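Local coordinates for conserved hypothetical protein (Corynebacterium diphtheriae NCTC 13129, PDB 2GS5) that is of unknown function but belongs to the UPF0301 (AlgH) family of YqgE/AlgH-like proteins, at residues 1-5 against 153-157. Residues are numbered along the deposited sequence; the frame is centred on the assembly and turned at random.
Sequences MFADR and GDWFV
Phe2 presents one ring face to Phe156 CB, which stands 3.5 Å from the ring centroid and only 6° off the ring normal: a CH-pi contact centred on the ring. Its height bears this out, since Phe156 CB lies 3.4 Å above the Phe2 ring plane, over the centre, with Phe2 CE1 at 3.6 Å and Phe2 CD2 at 3.8 Å. The two rings meet obliquely, centroids 5.5 Å apart and planes at 47°, and the side chains cross at about a right angle. With chi1 at -176°, the Phe156 ring extends opposite the backbone N, beside the carbonyl carbon, which carries it off the centre of the Phe2 face and leaves the CB methylene as the touching group. On the CD1 side, the Phe2 ring reaches the backbone at Phe156 N, 3.5 Å from Phe2 CD1. The Phe2 backbone carbonyl O receives a CA-H...O contact from Gly153 CA at 3.3 Å, bent at the hydrogen. Gly153, with positive phi, closes helix 145-151 in a Schellman motif, and the chain then enters strand 155-159, which pairs antiparallel with strand 19-23 in the mixed sheet. The N-terminal residues thus pack on this helix-to-strand link. Further out, Phe156 is held by backbone bonding to Val22 and its side chain also touches Gln181, Trp155 NE1 bonds Glu149 OE1 on the preceding helix, and Met1 packs against Leu185 and Tyr188.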
HETATM    1  N   MSE A   1      19.687   0.834   2.510  1.00 32.64           N
HETATM    2  CA  MSE A   1      20.177   1.638   3.661  1.00 32.08           C
HETATM    3  C   MSE A   1      19.145   1.579   4.797  1.00 31.37           C
HETATM    4  O   MSE A   1      18.733   0.489   5.184  1.00 31.33           O
HETATM    5  CB  MSE A   1      20.514   3.072   3.212  1.00 32.57           C
HETATM    6  CG  MSE A   1      19.442   3.774   2.366  1.00 33.02           C
HETATM    7 SE   MSE A   1      19.179   5.656   2.892  1.00 35.27          SE
HETATM    8  CE  MSE A   1      21.042   6.174   3.152  1.00 33.74           C
ATOM      9  N   PHE A   2      18.723   2.731   5.319  1.00 30.10           N
ATOM     10  CA  PHE A   2      17.880   2.808   6.515  1.00 28.66           C
ATOM     11  C   PHE A   2      18.587   2.234   7.729  1.00 28.02           C
ATOM     12  O   PHE A   2      17.965   1.616   8.594  1.00 27.53           O
ATOM     13  CB  PHE A   2      16.513   2.153   6.305  1.00 26.90           C
ATOM     14  CG  PHE A   2      15.912   2.430   4.961  1.00 24.84           C
ATOM     15  CD1 PHE A   2      15.139   1.473   4.334  1.00 22.60           C
ATOM     16  CD2 PHE A   2      16.132   3.642   4.308  1.00 22.54           C
ATOM     17  CE1 PHE A   2      14.584   1.722   3.098  1.00 21.66           C
ATOM     18  CE2 PHE A   2      15.591   3.885   3.074  1.00 22.34           C
ATOM     19  CZ  PHE A   2      14.811   2.927   2.466  1.00 22.73           C
ATOM     20  N   ALA A   3      19.895   2.473   7.787  1.00 27.58           N
ATOM     21  CA  ALA A   3      20.691   2.132   8.952  1.00 27.32           C
ATOM     22  C   ALA A   3      20.217   2.931  10.166  1.00 27.14           C
ATOM     23  O   ALA A   3      19.709   4.045  10.025  1.00 26.96           O
ATOM     24  CB  ALA A   3      22.163   2.415   8.682  1.00 27.40           C
ATOM     25  N   ASP A   4      20.394   2.340  11.347  1.00 26.99           N
ATOM     26  CA  ASP A   4      20.104   2.979  12.632  1.00 26.69           C
ATOM     27  C   ASP A   4      20.590   4.429  12.709  1.00 26.40           C
ATOM     28  O   ASP A   4      19.879   5.298  13.220  1.00 26.76           O
ATOM     29  CB  ASP A   4      20.752   2.168  13.764  1.00 26.88           C
ATOM     30  CG  ASP A   4      20.444   2.728  15.140  1.00 27.10           C
ATOM     31  OD1 ASP A   4      19.253   2.799  15.501  1.00 27.52           O
ATOM     32  OD2 ASP A   4      21.397   3.094  15.861  1.00 28.16           O
ATOM     33  N   ARG A   5      21.791   4.678  12.192  1.00 25.70           N
ATOM     34  CA  ARG A   5      22.405   6.010  12.235  1.00 25.34           C
ATOM     35  C   ARG A   5      21.594   7.111  11.546  1.00 24.37           C
ATOM     36  O   ARG A   5      21.770   8.289  11.857  1.00 24.37           O
ATOM     37  CB  ARG A   5      23.808   5.977  11.624  1.00 25.56           C
ATOM     38  CG  ARG A   5      24.889   5.503  12.570  1.00 26.70           C
ATOM     39  CD  ARG A   5      26.170   5.167  11.827  1.00 27.29           C
ATOM     40  NE  ARG A   5      26.640   6.278  10.996  1.00 29.40           N
ATOM     41  CZ  ARG A   5      26.416   6.421   9.686  1.00 29.52           C
ATOM     42  NH1 ARG A   5      25.712   5.527   8.994  1.00 29.97           N
ATOM     43  NH2 ARG A   5      26.906   7.485   9.057  1.00 29.30           N
ATOM     44  N   GLY A 153      17.172  -2.437   9.285  1.00 14.90           N
ATOM     45  CA  GLY A 153      17.306  -1.548   8.131  1.00 14.56           C
ATOM     46  C   GLY A 153      16.561  -1.978   6.872  1.00 13.84           C
ATOM     47  O   GLY A 153      16.771  -1.386   5.812  1.00 13.75           O
ATOM     48  N   ASP A 154      15.674  -2.969   6.988  1.00 13.45           N
ATOM     49  CA  ASP A 154      14.958  -3.542   5.823  1.00 13.21           C
ATOM     50  C   ASP A 154      13.928  -2.611   5.204  1.00 12.34           C
ATOM     51  O   ASP A 154      13.659  -2.684   3.993  1.00 11.70           O
ATOM     52  CB  ASP A 154      14.206  -4.825   6.206  1.00 13.05           C
ATOM     53  CG  ASP A 154      15.118  -5.991   6.519  1.00 13.97           C
ATOM     54  OD1 ASP A 154      16.369  -5.841   6.473  1.00 16.32           O
ATOM     55  OD2 ASP A 154      14.561  -7.064   6.838  1.00 13.80           O
ATOM     56  N   TRP A 155      13.331  -1.769   6.041  1.00 11.85           N
ATOM     57  CA  TRP A 155      12.208  -0.937   5.640  1.00 11.07           C
ATOM     58  C   TRP A 155      12.362   0.466   6.182  1.00 11.38           C
ATOM     59  O   TRP A 155      12.921   0.651   7.260  1.00 12.30           O
ATOM     60  CB  TRP A 155      10.907  -1.475   6.222  1.00 11.15           C
ATOM     61  CG  TRP A 155      10.661  -2.913   5.989  1.00 10.72           C
ATOM     62  CD1 TRP A 155      10.800  -3.915   6.893  1.00 10.92           C
ATOM     63  CD2 TRP A 155      10.219  -3.523   4.777  1.00 10.40           C
ATOM     64  NE1 TRP A 155      10.473  -5.111   6.327  1.00 11.13           N
ATOM     65  CE2 TRP A 155      10.118  -4.900   5.021  1.00 10.54           C
ATOM     66  CE3 TRP A 155       9.897  -3.036   3.505  1.00 10.80           C
ATOM     67  CZ2 TRP A 155       9.718  -5.803   4.040  1.00 10.69           C
ATOM     68  CZ3 TRP A 155       9.491  -3.941   2.532  1.00 11.18           C
ATOM     69  CH2 TRP A 155       9.405  -5.302   2.806  1.00 10.95           C
ATOM     70  N   PHE A 156      11.852   1.437   5.431  1.00 10.50           N
ATOM     71  CA  PHE A 156      11.669   2.794   5.917  1.00 10.91           C
ATOM     72  C   PHE A 156      10.167   3.049   5.978  1.00 10.49           C
ATOM     73  O   PHE A 156       9.453   2.851   4.996  1.00 10.94           O
ATOM     74  CB  PHE A 156      12.365   3.807   5.003  1.00 10.73           C
ATOM     75  CG  PHE A 156      12.286   5.226   5.497  1.00 11.26           C
ATOM     76  CD1 PHE A 156      13.218   5.721   6.391  1.00 12.15           C
ATOM     77  CD2 PHE A 156      11.272   6.066   5.062  1.00 11.95           C
ATOM     78  CE1 PHE A 156      13.151   7.037   6.840  1.00 12.03           C
ATOM     79  CE2 PHE A 156      11.197   7.360   5.510  1.00 11.80           C
ATOM     80  CZ  PHE A 156      12.120   7.852   6.395  1.00 12.57           C
ATOM     81  N   VAL A 157       9.699   3.468   7.147  1.00 10.57           N
ATOM     82  CA  VAL A 157       8.279   3.697   7.384  1.00 10.52           C
ATOM     83  C   VAL A 157       7.944   5.134   7.033  1.00 10.79           C
ATOM     84  O   VAL A 157       8.562   6.056   7.565  1.00 10.97           O
ATOM     85  CB  VAL A 157       7.915   3.400   8.836  1.00 10.30           C
ATOM     86  CG1 VAL A 157       6.420   3.579   9.092  1.00 12.28           C
ATOM     87  CG2 VAL A 157       8.331   2.005   9.174  1.00 11.16           C
TER